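Local coordinates for Alr1010 protein (Nostoc, PDB 3URG) that probably binds calcium and holds a sodium ion in this crystal, at residues 55-69 with 119-133. Residues are numbered along the deposited sequence; the frame is centred on the assembly and turned at random.
Sequences YLDDTLEFPFMGKWK and DIEAIDVDDDTQEAI. With NA (sodium ion), chain C.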
ATOM      1  N   TYR A  55      -3.544  -6.727  -7.241  1.00 33.68           N
ATOM      2  CA  TYR A  55      -3.018  -7.644  -6.237  1.00 29.98           C
ATOM      3  C   TYR A  55      -3.424  -7.181  -4.829  1.00 35.51           C
ATOM      4  O   TYR A  55      -3.961  -7.956  -4.041  1.00 33.43           O
ATOM      5  CB  TYR A  55      -1.498  -7.820  -6.358  1.00 29.78           C
ATOM      6  CG  TYR A  55      -0.866  -8.561  -5.185  1.00 34.19           C
ATOM      7  CD1 TYR A  55      -0.931  -9.952  -5.081  1.00 43.83           C
ATOM      8  CD2 TYR A  55      -0.194  -7.863  -4.192  1.00 42.97           C
ATOM      9  CE1 TYR A  55      -0.338 -10.624  -4.007  1.00 45.71           C
ATOM     10  CE2 TYR A  55       0.399  -8.523  -3.123  1.00 47.05           C
ATOM     11  CZ  TYR A  55       0.326  -9.892  -3.034  1.00 47.31           C
ATOM     12  OH  TYR A  55       0.928 -10.510  -1.953  1.00 56.70           O
ATOM     13  N   LEU A  56      -3.193  -5.924  -4.527  1.00 29.64           N
ATOM     14  CA  LEU A  56      -3.489  -5.388  -3.227  1.00 28.73           C
ATOM     15  C   LEU A  56      -4.978  -5.418  -2.925  1.00 34.32           C
ATOM     16  O   LEU A  56      -5.396  -5.806  -1.864  1.00 33.25           O
ATOM     17  CB  LEU A  56      -2.938  -3.986  -3.111  1.00 28.16           C
ATOM     18  CG  LEU A  56      -1.436  -3.841  -2.998  1.00 28.54           C
ATOM     19  CD1 LEU A  56      -1.012  -2.463  -3.082  1.00 29.98           C
ATOM     20  CD2 LEU A  56      -0.900  -4.469  -1.800  1.00 26.98           C
ATOM     21  N   ASP A  57      -5.762  -5.063  -3.911  1.00 30.38           N
ATOM     22  CA  ASP A  57      -7.208  -5.113  -3.789  1.00 31.98           C
ATOM     23  C   ASP A  57      -7.674  -6.527  -3.521  1.00 40.21           C
ATOM     24  O   ASP A  57      -8.644  -6.726  -2.815  1.00 41.75           O
ATOM     25  CB  ASP A  57      -7.900  -4.612  -5.048  1.00 34.59           C
ATOM     26  CG  ASP A  57      -9.357  -4.241  -4.799  1.00 48.80           C
ATOM     27  OD1 ASP A  57     -10.144  -4.222  -5.770  1.00 55.66           O
ATOM     28  OD2 ASP A  57      -9.712  -3.963  -3.633  1.00 48.48           O
ATOM     29  N   ASP A  58      -7.005  -7.504  -4.115  1.00 37.07           N
ATOM     30  CA  ASP A  58      -7.375  -8.899  -3.927  1.00 40.88           C
ATOM     31  C   ASP A  58      -6.897  -9.495  -2.608  1.00 44.80           C
ATOM     32  O   ASP A  58      -7.560 -10.357  -2.044  1.00 45.48           O
ATOM     33  CB  ASP A  58      -6.800  -9.733  -5.062  1.00 45.53           C
ATOM     34  CG  ASP A  58      -7.871 -10.340  -5.921  1.00 71.88           C
ATOM     35  OD1 ASP A  58      -8.463 -11.356  -5.489  1.00 77.86           O
ATOM     36  OD2 ASP A  58      -8.127  -9.791  -7.016  1.00 77.93           O
ATOM     37  N   THR A  59      -5.743  -9.039  -2.133  1.00 34.55           N
ATOM     38  CA  THR A  59      -5.035  -9.715  -1.052  1.00 32.81           C
ATOM     39  C   THR A  59      -5.244  -9.068   0.329  1.00 37.56           C
ATOM     40  O   THR A  59      -5.276  -9.760   1.340  1.00 36.35           O
ATOM     41  CB  THR A  59      -3.541  -9.796  -1.377  1.00 36.49           C
ATOM     42  OG1 THR A  59      -3.382 -10.252  -2.733  1.00 35.30           O
ATOM     43  CG2 THR A  59      -2.804 -10.751  -0.416  1.00 35.61           C
ATOM     44  N   LEU A  60      -5.372  -7.746   0.372  1.00 35.41           N
ATOM     45  CA  LEU A  60      -5.666  -7.058   1.628  1.00 33.17           C
ATOM     46  C   LEU A  60      -7.083  -7.436   2.042  1.00 38.69           C
ATOM     47  O   LEU A  60      -7.969  -7.427   1.224  1.00 39.47           O
ATOM     48  CB  LEU A  60      -5.565  -5.544   1.443  1.00 34.39           C
ATOM     49  CG  LEU A  60      -4.202  -4.999   1.018  1.00 34.25           C
ATOM     50  CD1 LEU A  60      -4.267  -3.485   0.757  1.00 33.91           C
ATOM     51  CD2 LEU A  60      -3.144  -5.328   2.071  1.00 36.39           C
ATOM     52  N   GLU A  61      -7.312  -7.778   3.301  1.00 36.43           N
ATOM     53  CA  GLU A  61      -8.676  -8.102   3.722  1.00 42.47           C
ATOM     54  C   GLU A  61      -9.393  -6.908   4.346  1.00 38.24           C
ATOM     55  O   GLU A  61      -9.203  -6.623   5.515  1.00 39.41           O
ATOM     56  CB  GLU A  61      -8.672  -9.288   4.688  1.00 43.58           C
ATOM     57  CG  GLU A  61      -8.443 -10.624   3.991  1.00 69.11           C
ATOM     58  CD  GLU A  61      -9.526 -10.938   2.964  1.00 83.78           C
ATOM     59  OE1 GLU A  61     -10.718 -10.664   3.242  1.00 82.56           O
ATOM     60  OE2 GLU A  61      -9.183 -11.457   1.878  1.00 91.31           O
ATOM     61  N   PHE A  62     -10.215  -6.213   3.562  1.00 37.10           N
ATOM     62  CA  PHE A  62     -10.920  -5.028   4.056  1.00 35.63           C
ATOM     63  C   PHE A  62     -12.227  -5.397   4.781  1.00 43.73           C
ATOM     64  O   PHE A  62     -12.897  -6.352   4.400  1.00 48.18           O
ATOM     65  CB  PHE A  62     -11.256  -4.079   2.907  1.00 36.59           C
ATOM     66  CG  PHE A  62     -10.073  -3.666   2.084  1.00 36.26           C
ATOM     67  CD1 PHE A  62      -9.105  -2.826   2.607  1.00 38.31           C
ATOM     68  CD2 PHE A  62      -9.954  -4.083   0.770  1.00 36.15           C
ATOM     69  CE1 PHE A  62      -8.021  -2.427   1.836  1.00 37.27           C
ATOM     70  CE2 PHE A  62      -8.870  -3.690  -0.006  1.00 31.87           C
ATOM     71  CZ  PHE A  62      -7.906  -2.866   0.531  1.00 41.04           C
ATOM     72  N   PRO A  63     -12.602  -4.626   5.812  1.00 40.99           N
ATOM     73  CA  PRO A  63     -11.858  -3.474   6.311  1.00 37.59           C
ATOM     74  C   PRO A  63     -10.918  -3.923   7.403  1.00 38.14           C
ATOM     75  O   PRO A  63     -11.118  -4.972   7.979  1.00 41.32           O
ATOM     76  CB  PRO A  63     -12.953  -2.593   6.935  1.00 41.08           C
ATOM     77  CG  PRO A  63     -14.183  -3.507   7.084  1.00 46.01           C
ATOM     78  CD  PRO A  63     -13.822  -4.868   6.602  1.00 44.66           C
ATOM     79  N   PHE A  64      -9.885  -3.145   7.678  1.00 37.20           N
ATOM     80  CA  PHE A  64      -9.020  -3.450   8.805  1.00 38.94           C
ATOM     81  C   PHE A  64      -8.611  -2.141   9.461  1.00 40.28           C
ATOM     82  O   PHE A  64      -8.789  -1.066   8.887  1.00 43.29           O
ATOM     83  CB  PHE A  64      -7.803  -4.311   8.392  1.00 27.44           C
ATOM     84  CG  PHE A  64      -6.873  -3.645   7.399  1.00 31.28           C
ATOM     85  CD1 PHE A  64      -5.826  -2.845   7.834  1.00 31.94           C
ATOM     86  CD2 PHE A  64      -7.029  -3.854   6.036  1.00 39.74           C
ATOM     87  CE1 PHE A  64      -4.963  -2.242   6.922  1.00 33.82           C
ATOM     88  CE2 PHE A  64      -6.174  -3.266   5.123  1.00 33.55           C
ATOM     89  CZ  PHE A  64      -5.140  -2.456   5.566  1.00 35.79           C
ATOM     90  N   MET A  65      -8.084  -2.214  10.669  1.00 45.02           N
ATOM     91  CA  MET A  65      -7.672  -0.985  11.323  1.00 49.75           C
ATOM     92  C   MET A  65      -6.182  -0.713  11.192  1.00 43.03           C
ATOM     93  O   MET A  65      -5.370  -1.633  11.114  1.00 31.87           O
ATOM     94  CB  MET A  65      -8.120  -0.988  12.773  1.00 58.46           C
ATOM     95  CG  MET A  65      -9.593  -0.656  12.888  1.00 53.13           C
ATOM     96  SD  MET A  65     -10.210  -1.058  14.490  1.00 57.02           S
ATOM     97  CE  MET A  65      -9.630  -2.747  14.647  1.00117.64           C
ATOM     98  N   GLY A  66      -5.830   0.564  11.156  1.00 34.15           N
ATOM     99  CA  GLY A  66      -4.440   0.949  11.058  1.00 32.08           C
ATOM    100  C   GLY A  66      -4.162   2.307  11.666  1.00 36.33           C
ATOM    101  O   GLY A  66      -5.087   3.086  11.921  1.00 35.73           O
ATOM    102  N   LYS A  67      -2.883   2.570  11.925  1.00 34.70           N
ATOM    103  CA  LYS A  67      -2.429   3.894  12.331  1.00 29.98           C
ATOM    104  C   LYS A  67      -1.949   4.587  11.072  1.00 36.29           C
ATOM    105  O   LYS A  67      -1.036   4.098  10.400  1.00 37.50           O
ATOM    106  CB  LYS A  67      -1.258   3.788  13.310  1.00 39.07           C
ATOM    107  CG  LYS A  67      -1.547   3.089  14.624  1.00 57.20           C
ATOM    108  CD  LYS A  67      -0.355   3.241  15.560  1.00 72.55           C
ATOM    109  CE  LYS A  67      -0.009   1.939  16.268  1.00 81.60           C
ATOM    110  NZ  LYS A  67      -1.021   1.555  17.292  1.00 87.51           N
ATOM    111  N   TRP A  68      -2.569   5.719  10.751  1.00 35.25           N
ATOM    112  CA  TRP A  68      -2.187   6.504   9.589  1.00 33.21           C
ATOM    113  C   TRP A  68      -1.359   7.717   9.997  1.00 36.24           C
ATOM    114  O   TRP A  68      -1.793   8.536  10.807  1.00 32.68           O
ATOM    115  CB  TRP A  68      -3.435   6.957   8.834  1.00 29.52           C
ATOM    116  CG  TRP A  68      -3.191   7.873   7.665  1.00 34.45           C
ATOM    117  CD1 TRP A  68      -2.102   7.886   6.823  1.00 35.74           C
ATOM    118  CD2 TRP A  68      -4.081   8.884   7.179  1.00 34.86           C
ATOM    119  NE1 TRP A  68      -2.261   8.859   5.864  1.00 37.56           N
ATOM    120  CE2 TRP A  68      -3.471   9.479   6.055  1.00 34.95           C
ATOM    121  CE3 TRP A  68      -5.342   9.346   7.588  1.00 33.59           C
ATOM    122  CZ2 TRP A  68      -4.071  10.504   5.334  1.00 34.33           C
ATOM    123  CZ3 TRP A  68      -5.934  10.365   6.872  1.00 33.71           C
ATOM    124  CH2 TRP A  68      -5.297  10.941   5.766  1.00 40.19           C
ATOM    125  N   LYS A  69      -0.156   7.828   9.442  1.00 32.72           N
ATOM    126  CA  LYS A  69       0.643   9.021   9.674  1.00 41.50           C
ATOM    127  C   LYS A  69       0.253  10.075   8.661  1.00 42.94           C
ATOM    128  O   LYS A  69       0.715  10.060   7.515  1.00 36.33           O
ATOM    129  CB  LYS A  69       2.138   8.705   9.651  1.00 44.63           C
ATOM    130  CG  LYS A  69       2.646   8.393  11.036  1.00 60.33           C
ATOM    131  CD  LYS A  69       4.011   7.753  11.029  1.00 70.91           C
ATOM    132  CE  LYS A  69       4.510   7.525  12.452  1.00 75.42           C
ATOM    133  NZ  LYS A  69       5.839   6.853  12.461  1.00 78.82           N
ATOM    134  N   ASP A 119       1.978   4.805   4.312  1.00 34.66           N
ATOM    135  CA  ASP A 119       1.822   5.571   5.562  1.00 27.93           C
ATOM    136  C   ASP A 119       0.905   4.897   6.586  1.00 30.76           C
ATOM    137  O   ASP A 119       0.547   5.497   7.615  1.00 32.39           O
ATOM    138  CB  ASP A 119       1.287   6.970   5.269  1.00 27.51           C
ATOM    139  CG  ASP A 119       2.335   7.887   4.655  1.00 35.13           C
ATOM    140  OD1 ASP A 119       3.530   7.686   4.939  1.00 36.03           O
ATOM    141  OD2 ASP A 119       1.950   8.823   3.916  1.00 35.73           O
ATOM    142  N   ILE A 120       0.544   3.647   6.315  1.00 35.13           N
ATOM    143  CA  ILE A 120      -0.370   2.902   7.170  1.00 30.73           C
ATOM    144  C   ILE A 120       0.354   1.788   7.923  1.00 33.53           C
ATOM    145  O   ILE A 120       1.038   0.957   7.325  1.00 34.65           O
ATOM    146  CB  ILE A 120      -1.496   2.239   6.358  1.00 33.47           C
ATOM    147  CG1 ILE A 120      -2.368   3.279   5.663  1.00 35.00           C
ATOM    148  CG2 ILE A 120      -2.338   1.308   7.266  1.00 36.29           C
ATOM    149  CD1 ILE A 120      -3.096   4.191   6.613  1.00 43.84           C
ATOM    150  N   GLU A 121       0.175   1.758   9.236  1.00 29.93           N
ATOM    151  CA  GLU A 121       0.689   0.664  10.042  1.00 36.85           C
ATOM    152  C   GLU A 121      -0.526  -0.146  10.494  1.00 37.76           C
ATOM    153  O   GLU A 121      -1.304   0.315  11.322  1.00 33.59           O
ATOM    154  CB  GLU A 121       1.455   1.224  11.244  1.00 45.91           C
ATOM    155  CG  GLU A 121       2.305   0.206  11.984  1.00 68.79           C
ATOM    156  CD  GLU A 121       2.964   0.784  13.233  1.00 85.93           C
ATOM    157  OE1 GLU A 121       2.243   1.330  14.103  1.00 87.77           O
ATOM    158  OE2 GLU A 121       4.205   0.686  13.346  1.00 91.03           O
ATOM    159  N   ALA A 122      -0.702  -1.334   9.926  1.00 31.78           N
ATOM    160  CA  ALA A 122      -1.867  -2.168  10.205  1.00 36.80           C
ATOM    161  C   ALA A 122      -1.869  -2.692  11.639  1.00 41.28           C
ATOM    162  O   ALA A 122      -0.820  -2.989  12.204  1.00 43.58           O
ATOM    163  CB  ALA A 122      -1.933  -3.314   9.230  1.00 35.32           C
ATOM    164  N   ILE A 123      -3.056  -2.822  12.218  1.00 35.17           N
ATOM    165  CA  ILE A 123      -3.185  -3.294  13.600  1.00 36.07           C
ATOM    166  C   ILE A 123      -3.817  -4.680  13.679  1.00 36.15           C
ATOM    167  O   ILE A 123      -4.947  -4.881  13.241  1.00 40.49           O
ATOM    168  CB  ILE A 123      -3.999  -2.299  14.450  1.00 41.62           C
ATOM    169  CG1 ILE A 123      -3.359  -0.913  14.383  1.00 38.77           C
ATOM    170  CG2 ILE A 123      -4.078  -2.768  15.906  1.00 38.89           C
ATOM    171  CD1 ILE A 123      -4.210   0.157  14.998  1.00 40.45           C
ATOM    172  N   ASP A 124      -3.054  -5.637  14.205  1.00 41.18           N
ATOM    173  CA  ASP A 124      -3.511  -7.015  14.384  1.00 45.54           C
ATOM    174  C   ASP A 124      -4.256  -7.620  13.204  1.00 44.35           C
ATOM    175  O   ASP A 124      -5.290  -8.259  13.391  1.00 45.56           O
ATOM    176  CB  ASP A 124      -4.400  -7.122  15.622  1.00 64.88           C
ATOM    177  CG  ASP A 124      -3.605  -7.272  16.887  1.00 77.92           C
ATOM    178  OD1 ASP A 124      -2.770  -6.388  17.166  1.00 74.92           O
ATOM    179  OD2 ASP A 124      -3.813  -8.281  17.600  1.00 90.56           O
ATOM    180  N   VAL A 125      -3.736  -7.445  11.997  1.00 37.85           N
ATOM    181  CA  VAL A 125      -4.393  -8.021  10.822  1.00 44.57           C
ATOM    182  C   VAL A 125      -3.995  -9.476  10.553  1.00 47.53           C
ATOM    183  O   VAL A 125      -3.016  -9.979  11.110  1.00 38.15           O
ATOM    184  CB  VAL A 125      -4.122  -7.195   9.561  1.00 39.96           C
ATOM    185  CG1 VAL A 125      -4.786  -5.835   9.678  1.00 47.85           C
ATOM    186  CG2 VAL A 125      -2.628  -7.053   9.333  1.00 36.43           C
ATOM    187  N   ASP A 126      -4.759 -10.148   9.693  1.00 48.19           N
ATOM    188  CA  ASP A 126      -4.466 -11.540   9.355  1.00 50.13           C
ATOM    189  C   ASP A 126      -3.188 -11.625   8.531  1.00 42.96           C
ATOM    190  O   ASP A 126      -2.731 -10.626   7.971  1.00 34.31           O
ATOM    191  CB  ASP A 126      -5.626 -12.192   8.600  1.00 62.17           C
ATOM    192  CG  ASP A 126      -5.855 -11.578   7.233  1.00 69.32           C
ATOM    193  OD1 ASP A 126      -6.577 -12.189   6.415  1.00 76.35           O
ATOM    194  OD2 ASP A 126      -5.316 -10.487   6.972  1.00 72.17           O
ATOM    195  N   ASP A 127      -2.629 -12.826   8.453  1.00 42.95           N
ATOM    196  CA  ASP A 127      -1.330 -13.033   7.835  1.00 43.75           C
ATOM    197  C   ASP A 127      -1.232 -12.543   6.397  1.00 36.63           C
ATOM    198  O   ASP A 127      -0.224 -11.957   6.015  1.00 35.94           O
ATOM    199  CB  ASP A 127      -0.952 -14.510   7.897  1.00 53.49           C
ATOM    200  CG  ASP A 127      -0.631 -14.960   9.301  1.00 59.63           C
ATOM    201  OD1 ASP A 127      -0.417 -14.075  10.161  1.00 53.47           O
ATOM    202  OD2 ASP A 127      -0.586 -16.189   9.534  1.00 61.54           O
ATOM    203  N   ASP A 128      -2.262 -12.792   5.596  1.00 38.15           N
ATOM    204  CA  ASP A 128      -2.197 -12.433   4.178  1.00 38.13           C
ATOM    205  C   ASP A 128      -2.198 -10.921   3.971  1.00 38.21           C
ATOM    206  O   ASP A 128      -1.561 -10.410   3.048  1.00 36.40           O
ATOM    207  CB  ASP A 128      -3.340 -13.091   3.408  1.00 51.27           C
ATOM    208  CG  ASP A 128      -3.215 -14.612   3.371  1.00 60.80           C
ATOM    209  OD1 ASP A 128      -2.071 -15.113   3.498  1.00 50.48           O
ATOM    210  OD2 ASP A 128      -4.251 -15.299   3.225  1.00 65.43           O
ATOM    211  N   THR A 129      -2.914 -10.201   4.828  1.00 31.50           N
ATOM    212  CA  THR A 129      -2.981  -8.743   4.697  1.00 29.39           C
ATOM    213  C   THR A 129      -1.615  -8.179   5.045  1.00 34.61           C
ATOM    214  O   THR A 129      -1.053  -7.349   4.314  1.00 34.19           O
ATOM    215  CB  THR A 129      -4.055  -8.139   5.651  1.00 31.83           C
ATOM    216  OG1 THR A 129      -5.355  -8.559   5.231  1.00 33.17           O
ATOM    217  CG2 THR A 129      -4.011  -6.622   5.649  1.00 27.71           C
ATOM    218  N   GLN A 130      -1.086  -8.635   6.179  1.00 34.12           N
ATOM    219  CA  GLN A 130       0.240  -8.222   6.614  1.00 34.67           C
ATOM    220  C   GLN A 130       1.293  -8.502   5.532  1.00 33.90           C
ATOM    221  O   GLN A 130       2.153  -7.668   5.253  1.00 38.95           O
ATOM    222  CB  GLN A 130       0.596  -8.956   7.903  1.00 44.11           C
ATOM    223  CG  GLN A 130       2.069  -8.977   8.241  1.00 62.30           C
ATOM    224  CD  GLN A 130       2.432 -10.163   9.124  1.00 82.54           C
ATOM    225  OE1 GLN A 130       2.401 -10.069  10.353  1.00 86.92           O
ATOM    226  NE2 GLN A 130       2.770 -11.292   8.496  1.00 87.97           N
ATOM    227  N   GLU A 131       1.235  -9.691   4.935  1.00 32.65           N
ATOM    228  CA  GLU A 131       2.185 -10.046   3.885  1.00 32.70           C
ATOM    229  C   GLU A 131       2.129  -9.092   2.684  1.00 36.78           C
ATOM    230  O   GLU A 131       3.169  -8.622   2.202  1.00 37.15           O
ATOM    231  CB  GLU A 131       1.945 -11.485   3.431  1.00 38.89           C
ATOM    232  CG  GLU A 131       2.923 -11.968   2.371  1.00 37.15           C
ATOM    233  CD  GLU A 131       2.683 -13.415   2.020  1.00 44.71           C
ATOM    234  OE1 GLU A 131       1.941 -13.673   1.050  1.00 48.99           O
ATOM    235  OE2 GLU A 131       3.226 -14.294   2.725  1.00 46.92           O
ATOM    236  N   ALA A 132       0.920  -8.806   2.206  1.00 31.85           N
ATOM    237  CA  ALA A 132       0.748  -7.926   1.045  1.00 32.51           C
ATOM    238  C   ALA A 132       1.251  -6.520   1.345  1.00 33.70           C
ATOM    239  O   ALA A 132       1.890  -5.885   0.519  1.00 28.65           O
ATOM    240  CB  ALA A 132      -0.707  -7.887   0.605  1.00 32.21           C
ATOM    241  N   ILE A 133       0.961  -6.017   2.534  1.00 33.43           N
ATOM    242  CA  ILE A 133       1.509  -4.718   2.904  1.00 32.28           C
ATOM    243  C   ILE A 133       3.041  -4.733   2.935  1.00 32.47           C
ATOM    244  O   ILE A 133       3.685  -3.817   2.419  1.00 34.04           O
ATOM    245  CB  ILE A 133       0.963  -4.238   4.261  1.00 31.08           C
ATOM    246  CG1 ILE A 133      -0.536  -3.936   4.143  1.00 26.72           C
ATOM    247  CG2 ILE A 133       1.697  -2.976   4.697  1.00 35.63           C
ATOM    248  CD1 ILE A 133      -1.188  -3.562   5.489  1.00 35.63           C
TER
HETATM  249 NA    NA C 127      -9.767  -7.271  -0.613  1.00 47.87          NA
HETATM  250  O   HOH W   1     -11.608  -5.840  -2.253  1.00 45.62           O
HETATM  251  O   HOH W   2     -10.241  -9.914  -1.209  1.00 53.85           O
HETATM  252  O   HOH W   3     -11.796  -7.391   1.245  1.00 54.27           O
HETATM  253  O   HOH W   4      -7.644  -4.668  12.066  1.00 40.72           O
HETATM  254  O   HOH W   5      -0.807   9.261   3.358  1.00 31.80           O
HETATM  255  O   HOH W   6       0.702  11.792   5.081  1.00 46.00           O
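Thr-129 grips Glu-61 with its hydroxyl and lays its methyl over Phe-64, in a contact where strand 64-69 pairs with edge strand 120-122 of the antiparallel sheet while helices 55-59 and 127-133 run nearly antiparallel, their axes 162° apart. Thr-129 OG1 accepts from Glu-61 N (2.9 Å) and, within its own segment, donates to OD2 of the N-cap Asp-126 (2.6 Å), using that carboxylate's syn lone pair. With OG1 beside the backbone N (chi1 -67°), Thr-129 CG2 is turned over one face of the Phe-64 ring, a CH-pi contact 4.2 Å from the centroid. A valine here would probably leave Glu-61 N without its acceptor and Asp-126 with a looser hold on the helix start. Next door, Leu-60 gives its carbonyl to the sodium, shared with Asp-57 O and three waters, while Leu-60 CD2 packs on Ile-133 CG1 (3.6 Å). Ala-132, small enough to fit between the helices, meets Thr-59 CG2 with its CB at 3.7 Å. In the sheet, Gly-66 suits its place facing Ala-122: a CB there would probably come too near Ile-120 CG2. Lys-67 and Glu-121 exchange two backbone bonds, their side chains alongside one another. Further along, one water accepts from Trp-68 NE1 (2.9 Å) and donates to Asp-119 OD2 (2.8 Å).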